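PDB 6AD3: lovastatin nonaketide synthase mokA from Monascus pilosus, which builds dihydromonacolin L by iterative nine-step polyketide synthesis, the first stage of lovastatin (monacolin K) biosynthesis, and is represented here by its condensation domain. Local coordinates for residues 311-316 with 329-334; 333-338 with 497-502; 339-344 with 508-513. The protein carries 1 engineered substitution. All coordinates share one frame; numbering follows the deposited sequence.

Contact 1 of 3, residues 311-316 with 329-334; sequences MVAFRI and QFYLAA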
ATOM      1  N   MET A 311       5.106  22.206 -13.024  1.00 20.55           N
ATOM      2  CA  MET A 311       5.939  23.277 -12.469  1.00 19.46           C
ATOM      3  C   MET A 311       5.955  23.233 -10.959  1.00 19.96           C
ATOM      4  O   MET A 311       6.977  23.525 -10.340  1.00 18.14           O
ATOM      5  CB  MET A 311       5.508  24.656 -12.978  1.00 24.81           C
ATOM      6  CG  MET A 311       6.136  25.003 -14.310  1.00 31.10           C
ATOM      7  SD  MET A 311       7.966  25.074 -14.209  1.00 29.29           S
ATOM      8  CE  MET A 311       8.185  25.931 -12.700  1.00 29.77           C
ATOM      9  N   VAL A 312       4.845  22.782 -10.359  1.00 19.58           N
ATOM     10  CA  VAL A 312       4.826  22.578  -8.903  1.00 18.10           C
ATOM     11  C   VAL A 312       5.757  21.426  -8.528  1.00 16.79           C
ATOM     12  O   VAL A 312       6.568  21.531  -7.587  1.00 18.09           O
ATOM     13  CB  VAL A 312       3.404  22.295  -8.372  1.00 18.29           C
ATOM     14  CG1 VAL A 312       3.451  22.034  -6.886  1.00 19.31           C
ATOM     15  CG2 VAL A 312       2.472  23.471  -8.680  1.00 21.18           C
ATOM     16  N   ALA A 313       5.715  20.368  -9.298  1.00 17.01           N
ATOM     17  CA  ALA A 313       6.641  19.224  -9.075  1.00 17.73           C
ATOM     18  C   ALA A 313       8.097  19.616  -9.194  1.00 18.53           C
ATOM     19  O   ALA A 313       8.943  19.190  -8.374  1.00 18.29           O
ATOM     20  CB  ALA A 313       6.332  18.107 -10.021  1.00 16.96           C
ATOM     21  N   PHE A 314       8.379  20.463 -10.177  1.00 17.67           N
ATOM     22  CA  PHE A 314       9.729  21.002 -10.393  1.00 19.26           C
ATOM     23  C   PHE A 314      10.192  21.825  -9.205  1.00 19.01           C
ATOM     24  O   PHE A 314      11.330  21.655  -8.728  1.00 19.61           O
ATOM     25  CB  PHE A 314       9.769  21.818 -11.692  1.00 19.45           C
ATOM     26  CG  PHE A 314      11.057  22.596 -11.886  1.00 19.84           C
ATOM     27  CD1 PHE A 314      12.186  21.964 -12.378  1.00 25.96           C
ATOM     28  CD2 PHE A 314      11.144  23.898 -11.485  1.00 22.10           C
ATOM     29  CE1 PHE A 314      13.369  22.660 -12.526  1.00 32.36           C
ATOM     30  CE2 PHE A 314      12.315  24.618 -11.656  1.00 27.84           C
ATOM     31  CZ  PHE A 314      13.420  23.998 -12.192  1.00 27.00           C
ATOM     32  N   ARG A 315       9.356  22.749  -8.718  1.00 18.20           N
ATOM     33  CA  ARG A 315       9.721  23.561  -7.572  1.00 19.94           C
ATOM     34  C   ARG A 315       9.955  22.699  -6.340  1.00 17.71           C
ATOM     35  O   ARG A 315      10.834  22.977  -5.529  1.00 19.28           O
ATOM     36  CB  ARG A 315       8.642  24.608  -7.272  1.00 20.74           C
ATOM     37  CG  ARG A 315       8.565  25.690  -8.330  1.00 23.52           C
ATOM     38  CD  ARG A 315       7.704  26.870  -7.918  1.00 24.74           C
ATOM     39  NE  ARG A 315       7.481  27.691  -9.106  1.00 30.61           N
ATOM     40  CZ  ARG A 315       6.407  27.596  -9.877  1.00 33.59           C
ATOM     41  NH1 ARG A 315       5.307  27.016  -9.390  1.00 25.23           N
ATOM     42  NH2 ARG A 315       6.372  28.242 -11.050  1.00 32.14           N
ATOM     43  N   ILE A 316       9.149  21.675  -6.181  1.00 17.19           N
ATOM     44  CA  ILE A 316       9.349  20.786  -5.070  1.00 18.47           C
ATOM     45  C   ILE A 316      10.707  20.058  -5.161  1.00 16.78           C
ATOM     46  O   ILE A 316      11.428  19.963  -4.178  1.00 18.39           O
ATOM     47  CB  ILE A 316       8.173  19.807  -4.945  1.00 17.04           C
ATOM     48  CG1 ILE A 316       6.940  20.575  -4.459  1.00 18.76           C
ATOM     49  CG2 ILE A 316       8.510  18.678  -3.956  1.00 18.69           C
ATOM     50  CD1 ILE A 316       5.654  19.741  -4.527  1.00 18.07           C
ATOM     51  N   GLN A 329       9.882  13.697   1.313  1.00 16.46           N
ATOM     52  CA  GLN A 329       9.802  14.347   2.602  1.00 16.70           C
ATOM     53  C   GLN A 329       9.050  15.658   2.536  1.00 17.06           C
ATOM     54  O   GLN A 329       8.343  15.996   3.458  1.00 15.15           O
ATOM     55  CB  GLN A 329      11.176  14.549   3.179  1.00 16.72           C
ATOM     56  CG  GLN A 329      11.838  13.243   3.563  1.00 18.26           C
ATOM     57  CD  GLN A 329      13.371  13.309   3.548  1.00 20.45           C
ATOM     58  OE1 GLN A 329      13.972  14.323   3.184  1.00 20.63           O
ATOM     59  NE2 GLN A 329      13.987  12.172   3.784  1.00 20.14           N
ATOM     60  N   PHE A 330       9.133  16.332   1.394  1.00 16.00           N
ATOM     61  CA  PHE A 330       8.343  17.556   1.150  1.00 17.09           C
ATOM     62  C   PHE A 330       6.830  17.230   1.088  1.00 14.28           C
ATOM     63  O   PHE A 330       5.993  17.858   1.785  1.00 15.47           O
ATOM     64  CB  PHE A 330       8.804  18.217  -0.180  1.00 16.63           C
ATOM     65  CG  PHE A 330       8.331  19.662  -0.358  1.00 16.72           C
ATOM     66  CD1 PHE A 330       6.972  19.959  -0.550  1.00 16.96           C
ATOM     67  CD2 PHE A 330       9.235  20.683  -0.448  1.00 17.71           C
ATOM     68  CE1 PHE A 330       6.559  21.257  -0.795  1.00 17.76           C
ATOM     69  CE2 PHE A 330       8.822  21.970  -0.643  1.00 17.64           C
ATOM     70  CZ  PHE A 330       7.492  22.273  -0.804  1.00 18.35           C
ATOM     71  N   TYR A 331       6.477  16.189   0.337  1.00 13.96           N
ATOM     72  CA  TYR A 331       5.088  15.815   0.220  1.00 13.66           C
ATOM     73  C   TYR A 331       4.532  15.409   1.629  1.00 14.14           C
ATOM     74  O   TYR A 331       3.391  15.729   1.979  1.00 14.27           O
ATOM     75  CB  TYR A 331       4.931  14.689  -0.807  1.00 14.58           C
ATOM     76  CG  TYR A 331       5.170  15.122  -2.218  1.00 13.89           C
ATOM     77  CD1 TYR A 331       4.278  15.974  -2.848  1.00 16.55           C
ATOM     78  CD2 TYR A 331       6.265  14.645  -2.969  1.00 15.68           C
ATOM     79  CE1 TYR A 331       4.515  16.438  -4.124  1.00 17.89           C
ATOM     80  CE2 TYR A 331       6.481  15.075  -4.273  1.00 17.29           C
ATOM     81  CZ  TYR A 331       5.552  15.935  -4.865  1.00 17.42           C
ATOM     82  OH  TYR A 331       5.727  16.446  -6.149  1.00 15.69           O
ATOM     83  N   LEU A 332       5.352  14.698   2.408  1.00 14.13           N
ATOM     84  CA  LEU A 332       4.932  14.205   3.728  1.00 13.07           C
ATOM     85  C   LEU A 332       4.765  15.387   4.687  1.00 16.01           C
ATOM     86  O   LEU A 332       3.771  15.502   5.385  1.00 14.95           O
ATOM     87  CB  LEU A 332       5.973  13.237   4.268  1.00 14.97           C
ATOM     88  CG  LEU A 332       5.754  12.855   5.748  1.00 14.18           C
ATOM     89  CD1 LEU A 332       4.428  12.152   5.956  1.00 14.66           C
ATOM     90  CD2 LEU A 332       6.888  11.982   6.221  1.00 16.17           C
ATOM     91  N   ALA A 333       5.728  16.297   4.664  1.00 15.85           N
ATOM     92  CA  ALA A 333       5.658  17.460   5.505  1.00 14.66           C
ATOM     93  C   ALA A 333       4.432  18.310   5.206  1.00 14.37           C
ATOM     94  O   ALA A 333       3.789  18.785   6.116  1.00 14.27           O
ATOM     95  CB  ALA A 333       6.957  18.297   5.393  1.00 16.00           C
ATOM     96  N   ALA A 334       4.123  18.505   3.925  1.00 14.18           N
ATOM     97  CA  ALA A 334       3.001  19.281   3.526  1.00 16.10           C
ATOM     98  C   ALA A 334       1.672  18.579   3.911  1.00 15.82           C
ATOM     99  O   ALA A 334       0.706  19.219   4.329  1.00 14.98           O
ATOM    100  CB  ALA A 334       3.079  19.556   2.029  1.00 17.82           C
TER
HETATM  101  O   HOH W   1       8.285  16.699  -6.919  1.00 20.13           O

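Contact 2 of 3, residues 333-338 with 497-502; sequences AAYHVL and RAFLES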
ATOM      1  N   ALA A 333       5.728  16.297   4.664  1.00 15.85           N
ATOM      2  CA  ALA A 333       5.658  17.460   5.505  1.00 14.66           C
ATOM      3  C   ALA A 333       4.432  18.310   5.206  1.00 14.37           C
ATOM      4  O   ALA A 333       3.789  18.785   6.116  1.00 14.27           O
ATOM      5  CB  ALA A 333       6.957  18.297   5.393  1.00 16.00           C
ATOM      6  N   ALA A 334       4.123  18.505   3.925  1.00 14.18           N
ATOM      7  CA  ALA A 334       3.001  19.281   3.526  1.00 16.10           C
ATOM      8  C   ALA A 334       1.672  18.579   3.911  1.00 15.82           C
ATOM      9  O   ALA A 334       0.706  19.219   4.329  1.00 14.98           O
ATOM     10  CB  ALA A 334       3.079  19.556   2.029  1.00 17.82           C
ATOM     11  N   TYR A 335       1.655  17.259   3.816  1.00 14.06           N
ATOM     12  CA  TYR A 335       0.498  16.466   4.221  1.00 14.22           C
ATOM     13  C   TYR A 335       0.250  16.633   5.711  1.00 14.40           C
ATOM     14  O   TYR A 335      -0.889  16.876   6.137  1.00 15.27           O
ATOM     15  CB  TYR A 335       0.747  15.004   3.866  1.00 14.74           C
ATOM     16  CG  TYR A 335      -0.309  14.028   4.284  1.00 13.22           C
ATOM     17  CD1 TYR A 335      -1.582  14.119   3.795  1.00 13.49           C
ATOM     18  CD2 TYR A 335       0.063  12.833   4.857  1.00 14.22           C
ATOM     19  CE1 TYR A 335      -2.505  13.101   4.024  1.00 13.52           C
ATOM     20  CE2 TYR A 335      -0.851  11.815   5.086  1.00 13.64           C
ATOM     21  CZ  TYR A 335      -2.134  11.973   4.692  1.00 15.49           C
ATOM     22  OH  TYR A 335      -3.049  10.936   4.910  1.00 14.76           O
ATOM     23  N   HIS A 336       1.319  16.539   6.506  1.00 13.49           N
ATOM     24  CA  HIS A 336       1.212  16.754   7.932  1.00 14.62           C
ATOM     25  C   HIS A 336       0.653  18.136   8.239  1.00 15.45           C
ATOM     26  O   HIS A 336      -0.249  18.275   9.080  1.00 15.86           O
ATOM     27  CB  HIS A 336       2.570  16.585   8.605  1.00 15.02           C
ATOM     28  CG  HIS A 336       2.599  17.089  10.004  1.00 16.05           C
ATOM     29  ND1 HIS A 336       3.103  18.334  10.330  1.00 18.44           N
ATOM     30  CD2 HIS A 336       2.007  16.615  11.123  1.00 18.05           C
ATOM     31  CE1 HIS A 336       2.863  18.580  11.605  1.00 16.69           C
ATOM     32  NE2 HIS A 336       2.195  17.557  12.111  1.00 17.64           N
ATOM     33  N   VAL A 337       1.190  19.174   7.573  1.00 16.29           N
ATOM     34  CA  VAL A 337       0.704  20.541   7.821  1.00 15.22           C
ATOM     35  C   VAL A 337      -0.780  20.712   7.505  1.00 15.76           C
ATOM     36  O   VAL A 337      -1.524  21.261   8.297  1.00 18.06           O
ATOM     37  CB  VAL A 337       1.501  21.572   7.020  1.00 16.69           C
ATOM     38  CG1 VAL A 337       0.865  22.949   7.124  1.00 18.64           C
ATOM     39  CG2 VAL A 337       2.953  21.586   7.503  1.00 18.42           C
ATOM     40  N   LEU A 338      -1.255  20.103   6.419  1.00 15.58           N
ATOM     41  CA  LEU A 338      -2.634  20.210   6.071  1.00 17.78           C
ATOM     42  C   LEU A 338      -3.516  19.472   7.084  1.00 18.06           C
ATOM     43  O   LEU A 338      -4.571  19.966   7.491  1.00 17.90           O
ATOM     44  CB  LEU A 338      -2.855  19.671   4.660  1.00 18.66           C
ATOM     45  CG  LEU A 338      -4.291  19.748   4.177  1.00 19.13           C
ATOM     46  CD1 LEU A 338      -4.853  21.161   4.299  1.00 20.95           C
ATOM     47  CD2 LEU A 338      -4.369  19.266   2.740  1.00 19.18           C
ATOM     48  N   ARG A 497     -11.995  15.081  -2.920  1.00 17.41           N
ATOM     49  CA  ARG A 497     -11.594  16.136  -3.845  1.00 19.33           C
ATOM     50  C   ARG A 497     -11.290  17.472  -3.144  1.00 19.10           C
ATOM     51  O   ARG A 497     -10.350  18.177  -3.526  1.00 19.25           O
ATOM     52  CB  ARG A 497     -12.629  16.340  -4.938  1.00 22.98           C
ATOM     53  CG  ARG A 497     -12.061  17.206  -6.065  1.00 29.66           C
ATOM     54  CD  ARG A 497     -12.959  17.181  -7.267  1.00 37.21           C
ATOM     55  NE  ARG A 497     -13.019  15.855  -7.870  1.00 39.04           N
ATOM     56  CZ  ARG A 497     -12.022  15.298  -8.546  1.00 45.17           C
ATOM     57  NH1 ARG A 497     -10.867  15.933  -8.689  1.00 38.05           N
ATOM     58  NH2 ARG A 497     -12.188  14.100  -9.083  1.00 41.21           N
ATOM     59  N   ALA A 498     -12.071  17.820  -2.118  1.00 19.41           N
ATOM     60  CA  ALA A 498     -11.828  19.036  -1.365  1.00 19.72           C
ATOM     61  C   ALA A 498     -10.459  18.973  -0.631  1.00 18.64           C
ATOM     62  O   ALA A 498      -9.666  19.895  -0.696  1.00 15.78           O
ATOM     63  CB  ALA A 498     -12.966  19.293  -0.377  1.00 20.83           C
ATOM     64  N   PHE A 499     -10.137  17.823  -0.049  1.00 15.98           N
ATOM     65  CA  PHE A 499      -8.824  17.625   0.555  1.00 16.19           C
ATOM     66  C   PHE A 499      -7.702  17.684  -0.452  1.00 17.44           C
ATOM     67  O   PHE A 499      -6.696  18.356  -0.253  1.00 17.87           O
ATOM     68  CB  PHE A 499      -8.769  16.291   1.305  1.00 16.84           C
ATOM     69  CG  PHE A 499      -7.502  16.088   2.072  1.00 16.11           C
ATOM     70  CD1 PHE A 499      -6.378  15.573   1.459  1.00 17.64           C
ATOM     71  CD2 PHE A 499      -7.428  16.388   3.411  1.00 16.99           C
ATOM     72  CE1 PHE A 499      -5.199  15.391   2.170  1.00 17.33           C
ATOM     73  CE2 PHE A 499      -6.255  16.183   4.125  1.00 20.28           C
ATOM     74  CZ  PHE A 499      -5.125  15.709   3.487  1.00 18.20           C
ATOM     75  N   LEU A 500      -7.893  17.016  -1.569  1.00 16.45           N
ATOM     76  CA  LEU A 500      -6.884  16.976  -2.611  1.00 16.93           C
ATOM     77  C   LEU A 500      -6.618  18.366  -3.180  1.00 18.38           C
ATOM     78  O   LEU A 500      -5.447  18.753  -3.386  1.00 21.33           O
ATOM     79  CB  LEU A 500      -7.342  15.993  -3.691  1.00 19.00           C
ATOM     80  CG  LEU A 500      -6.570  15.729  -4.947  1.00 21.40           C
ATOM     81  CD1 LEU A 500      -5.149  15.349  -4.619  1.00 22.19           C
ATOM     82  CD2 LEU A 500      -7.271  14.628  -5.718  1.00 23.47           C
ATOM     83  N   GLU A 501      -7.673  19.164  -3.341  1.00 19.98           N
ATOM     84  CA  GLU A 501      -7.515  20.522  -3.836  1.00 20.54           C
ATOM     85  C   GLU A 501      -6.727  21.353  -2.839  1.00 19.34           C
ATOM     86  O   GLU A 501      -5.903  22.168  -3.229  1.00 18.52           O
ATOM     87  CB  GLU A 501      -8.876  21.165  -4.110  1.00 23.96           C
ATOM     88  CG  GLU A 501      -9.536  20.626  -5.384  1.00 25.30           C
ATOM     89  CD  GLU A 501     -10.943  21.157  -5.622  1.00 30.99           C
ATOM     90  OE1 GLU A 501     -11.462  20.894  -6.734  1.00 46.21           O
ATOM     91  OE2 GLU A 501     -11.617  21.639  -4.653  1.00 35.22           O
ATOM     92  N   SER A 502      -7.083  21.246  -1.561  1.00 17.51           N
ATOM     93  CA  SER A 502      -6.350  21.967  -0.497  1.00 17.50           C
ATOM     94  C   SER A 502      -4.887  21.557  -0.394  1.00 16.19           C
ATOM     95  O   SER A 502      -4.004  22.382  -0.161  1.00 16.74           O
ATOM     96  CB  SER A 502      -7.044  21.806   0.854  1.00 21.37           C
ATOM     97  OG  SER A 502      -8.269  22.508   0.845  1.00 21.55           O
TER

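Contact 3 of 3, residues 339-344 with 508-513; sequences LARLTG and SMFSMN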
ATOM      1  N   LEU A 339      -3.079  18.292   7.514  1.00 17.35           N
ATOM      2  CA  LEU A 339      -3.832  17.545   8.491  1.00 17.24           C
ATOM      3  C   LEU A 339      -3.946  18.344   9.783  1.00 16.59           C
ATOM      4  O   LEU A 339      -5.007  18.367  10.421  1.00 18.77           O
ATOM      5  CB  LEU A 339      -3.197  16.200   8.758  1.00 15.48           C
ATOM      6  CG  LEU A 339      -3.320  15.183   7.613  1.00 17.17           C
ATOM      7  CD1 LEU A 339      -2.400  13.996   7.862  1.00 18.70           C
ATOM      8  CD2 LEU A 339      -4.731  14.698   7.483  1.00 18.14           C
ATOM      9  N   ALA A 340      -2.839  18.940  10.211  1.00 18.26           N
ATOM     10  CA  ALA A 340      -2.870  19.747  11.432  1.00 19.25           C
ATOM     11  C   ALA A 340      -3.836  20.926  11.254  1.00 19.43           C
ATOM     12  O   ALA A 340      -4.603  21.261  12.183  1.00 20.64           O
ATOM     13  CB  ALA A 340      -1.475  20.246  11.779  1.00 20.51           C
ATOM     14  N   ARG A 341      -3.745  21.621  10.126  1.00 18.78           N
ATOM     15  CA  ARG A 341      -4.670  22.729   9.872  1.00 20.69           C
ATOM     16  C   ARG A 341      -6.107  22.315   9.947  1.00 22.55           C
ATOM     17  O   ARG A 341      -6.911  23.003  10.539  1.00 20.08           O
ATOM     18  CB  ARG A 341      -4.433  23.389   8.533  1.00 22.74           C
ATOM     19  CG  ARG A 341      -3.143  24.146   8.422  1.00 26.62           C
ATOM     20  CD  ARG A 341      -3.101  24.956   7.144  1.00 24.95           C
ATOM     21  NE  ARG A 341      -1.843  25.680   7.068  1.00 27.88           N
ATOM     22  CZ  ARG A 341      -1.513  26.476   6.066  1.00 29.10           C
ATOM     23  NH1 ARG A 341      -2.359  26.626   5.051  1.00 29.60           N
ATOM     24  NH2 ARG A 341      -0.380  27.160   6.105  1.00 30.49           N
ATOM     25  N   LEU A 342      -6.466  21.237   9.267  1.00 20.11           N
ATOM     26  CA  LEU A 342      -7.862  20.873   9.121  1.00 22.24           C
ATOM     27  C   LEU A 342      -8.461  20.258  10.389  1.00 22.72           C
ATOM     28  O   LEU A 342      -9.664  20.273  10.560  1.00 20.25           O
ATOM     29  CB  LEU A 342      -8.049  19.900   7.951  1.00 21.71           C
ATOM     30  CG  LEU A 342      -7.748  20.421   6.559  1.00 25.22           C
ATOM     31  CD1 LEU A 342      -7.897  19.276   5.541  1.00 26.70           C
ATOM     32  CD2 LEU A 342      -8.677  21.583   6.233  1.00 31.53           C
ATOM     33  N   THR A 343      -7.621  19.669  11.244  1.00 20.62           N
ATOM     34  CA  THR A 343      -8.107  18.998  12.444  1.00 20.73           C
ATOM     35  C   THR A 343      -7.979  19.845  13.696  1.00 23.08           C
ATOM     36  O   THR A 343      -8.660  19.583  14.676  1.00 23.73           O
ATOM     37  CB  THR A 343      -7.347  17.689  12.723  1.00 22.15           C
ATOM     38  OG1 THR A 343      -5.963  17.968  12.931  1.00 20.52           O
ATOM     39  CG2 THR A 343      -7.501  16.731  11.572  1.00 21.33           C
ATOM     40  N   GLY A 344      -7.024  20.765  13.705  1.00 22.02           N
ATOM     41  CA  GLY A 344      -6.628  21.465  14.924  1.00 23.69           C
ATOM     42  C   GLY A 344      -5.802  20.659  15.929  1.00 24.23           C
ATOM     43  O   GLY A 344      -5.674  21.048  17.070  1.00 24.61           O
ATOM     44  N   SER A 508       1.646  23.982  -3.729  1.00 18.96           N
ATOM     45  CA  SER A 508       2.001  25.050  -4.630  1.00 19.94           C
ATOM     46  C   SER A 508       2.533  26.256  -3.821  1.00 22.53           C
ATOM     47  O   SER A 508       3.533  26.894  -4.196  1.00 22.37           O
ATOM     48  CB  SER A 508       0.785  25.453  -5.467  1.00 22.70           C
ATOM     49  OG  SER A 508       1.157  26.539  -6.320  1.00 27.23           O
ATOM     50  N   MET A 509       1.884  26.559  -2.702  1.00 19.97           N
ATOM     51  CA  MET A 509       2.265  27.741  -1.933  1.00 22.96           C
ATOM     52  C   MET A 509       3.633  27.553  -1.268  1.00 22.38           C
ATOM     53  O   MET A 509       4.507  28.425  -1.348  1.00 20.88           O
ATOM     54  CB  MET A 509       1.171  28.056  -0.906  1.00 23.74           C
ATOM     55  CG  MET A 509       1.483  29.147   0.063  1.00 29.88           C
ATOM     56  SD  MET A 509       0.143  29.392   1.289  1.00 33.22           S
ATOM     57  CE  MET A 509       0.330  27.913   2.300  1.00 34.70           C
ATOM     58  N   PHE A 510       3.841  26.418  -0.624  1.00 20.18           N
ATOM     59  CA  PHE A 510       5.099  26.193   0.088  1.00 20.26           C
ATOM     60  C   PHE A 510       6.283  25.991  -0.850  1.00 19.19           C
ATOM     61  O   PHE A 510       7.430  26.309  -0.479  1.00 19.30           O
ATOM     62  CB  PHE A 510       4.995  25.016   1.083  1.00 21.05           C
ATOM     63  CG  PHE A 510       4.179  25.325   2.310  1.00 23.79           C
ATOM     64  CD1 PHE A 510       4.355  26.505   3.001  1.00 22.01           C
ATOM     65  CD2 PHE A 510       3.223  24.436   2.763  1.00 26.36           C
ATOM     66  CE1 PHE A 510       3.631  26.780   4.143  1.00 26.60           C
ATOM     67  CE2 PHE A 510       2.478  24.715   3.911  1.00 28.19           C
ATOM     68  CZ  PHE A 510       2.662  25.890   4.583  1.00 26.70           C
ATOM     69  N   SER A 511       6.036  25.410  -2.028  1.00 17.73           N
ATOM     70  CA  SER A 511       7.087  25.165  -2.949  1.00 18.75           C
ATOM     71  C   SER A 511       7.467  26.477  -3.653  1.00 20.82           C
ATOM     72  O   SER A 511       8.608  26.649  -4.028  1.00 20.26           O
ATOM     73  CB  SER A 511       6.715  24.070  -3.955  1.00 20.48           C
ATOM     74  OG  SER A 511       5.748  24.505  -4.900  1.00 20.36           O
ATOM     75  N   MET A 512       6.517  27.413  -3.729  1.00 18.44           N
ATOM     76  CA  MET A 512       6.809  28.800  -4.198  1.00 22.60           C
ATOM     77  C   MET A 512       7.603  29.565  -3.126  1.00 21.26           C
ATOM     78  O   MET A 512       8.528  30.300  -3.432  1.00 20.53           O
ATOM     79  CB  MET A 512       5.495  29.510  -4.492  1.00 25.22           C
ATOM     80  CG  MET A 512       5.612  30.868  -5.136  1.00 29.60           C
ATOM     81  SD  MET A 512       6.237  30.767  -6.825  1.00 35.69           S
ATOM     82  CE  MET A 512       4.808  30.049  -7.644  1.00 30.97           C
ATOM     83  N   ASN A 513       7.249  29.372  -1.863  1.00 19.98           N
ATOM     84  CA  ASN A 513       7.846  30.134  -0.770  1.00 19.18           C
ATOM     85  C   ASN A 513       7.913  29.324   0.516  1.00 20.34           C
ATOM     86  O   ASN A 513       6.995  29.394   1.345  1.00 21.74           O
ATOM     87  CB  ASN A 513       7.023  31.395  -0.521  1.00 20.73           C
ATOM     88  CG  ASN A 513       7.653  32.321   0.489  1.00 21.83           C
ATOM     89  OD1 ASN A 513       8.650  31.986   1.114  1.00 21.72           O
ATOM     90  ND2 ASN A 513       7.051  33.493   0.668  1.00 20.90           N
TER

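Contact 1 of 3, residues 311-316 with 329-334
This is a buried, almost wholly apolar contact between two consecutive helices, 310-322 and 327-343, in which the side chain of Ile316 enters the angle between the rings of Phe330 and Tyr331. Over these short segments the helix axes make an angle of 104° and approach to 11.6 Å at the closest, a gap filled by side chains. Ile316 uses all its outer carbons. CG1 stands over the face of Phe330, 4.0 Å from the ring centroid in a CH-pi contact, and CG2 lies 3.7 Å from Phe330 CG while also covering one face of Tyr331. CD1 reaches further, to 3.5 Å from Tyr331 CE1. Different first torsions contribute to placing the two rings on two sides of the isoleucine: Phe330 carries CG opposite its backbone N (chi1 -165°), whereas Tyr331 turns CG away from its carbonyl carbon (chi1 -70°). Condensation domains consist of two lobes related to chloramphenicol acetyltransferase, and this helical pair belongs to the C-terminal lobe, built on the six-stranded mixed sheet. Tyr331 also packs against Phe437 and Tyr439 of strand 435-440 and on Pro480, while Phe330 meets the ring of Phe386 on helix 386-401. At the polar end of Tyr331 a water links the helices: it donates to Ala313 O at 3.0 Å and lies 2.7 Å from Tyr331 OH. The hydroxyl sits close to the backbone of 310-322 as well, with Tyr331 OH 4.1 Å from Ala313 CA.

Contact 2 of 3, residues 333-338 with 497-502
Helices 327-343 and 495-512 run at 122° to each other over these segments, axes approaching to 11.4 Å, and come nearest through Leu338 and Ser502, whose CA atoms are 7.7 Å apart. Both lean on the six-stranded mixed sheet of the C-terminal lobe, one of the two acetyltransferase-like halves of a condensation domain: Phe499 rests on Val484 of strand 481-487, and Tyr335 OH makes a weak hydrogen bond to Val436 O of strand 435-440. Phe499 bridges the space between the helices. With CG opposite its backbone N (chi1 -174°), its ring extends to meet Tyr335 and Leu338, one helical turn apart. Leu338 CD2 sits over the face of Phe499, 3.9 Å from the ring centroid and 18° off the normal. Tyr335 meets the far end of the same ring: Phe499 CZ lies near the plane of the tyrosine at its edge, 3.7 Å from Tyr335 CE1, and the two side chains cross at about a right angle. Ser502, one turn beyond Ala498 and less buried than the rings, offers Leu338 its carbon side, the methyl Leu338 CD1 lying 4.1 Å from Ser502 CB.

Contact 3 of 3, residues 339-344 with 508-513
The guanidinium of Arg341 meets the ends of Met509 and Phe510, a small contact whose inner side is aromatic and whose outer side is exposed. On the inner side, Phe510 CZ comes to 3.6 Å from Arg341 NH2, with ring and guanidinium planes 67° apart, so the two flat groups touch at an angle and do not stack. Phe510 is buried, its ring stacked with that of Phe386 on helix 386-401. Its neighbour Met509 folds back at chi3 (72°) and lays CE over one face of the Phe510 ring, 3.8 Å above its plane. The same methyl is 3.9 Å from Arg341 NH2, so it lies between phenyl and guanidinium. Reaching that corner takes the full length of the arginine, extended from CG to NE, because the backbones stand far apart here: Arg341 CA and Phe510 CA are 14.3 Å from each other. The contact joins the C-terminal ends of helices 327-343 and 495-512 in the C-terminal lobe of the condensation fold, the second helix being the last of the chain. The arginine is thinly covered, and its polar end is held by the chain terminus, NH2 donating to Leu518 O; Met509 also touches Leu516 of that tail. Away from the contact, helix 327-343 ends at Thr343. Thr343 OG1 donates to Leu339 O at 2.7 Å, tilted 30° from the carbonyl plane, while Thr343 N approaches the same oxygen from the opposite face, so two donors grip Leu339 O. Gly344 then leaves helical geometry with a positive phi. On the other segment, Asn513 follows the end of helix 495-512, its OD1 accepting from Ala515 N in an Asx turn.

Helix 327-343 takes part in all three contacts. It meets the preceding helix 310-322 in contact 1 and the chain's last helix, 495-512, in contacts 2 and 3. Contacts 1 and 2 overlap at Ala333 and Ala334 with centres about 12 Å apart; contact 3 has its centre about 11 Å from contact 1 and 7 Å from contact 2. Segments of contacts 2 and 3 alternate along the sequence, some 160 residues separating their two halves. Ile316 CG1 lies 3.5 Å from Ser511 CB, and Phe499 CD2 3.6 Å from Leu342 CD1, so the three helices pack against one another as one cluster in the C-terminal lobe, the last helix of the chain resting on two that lie more than 150 residues earlier.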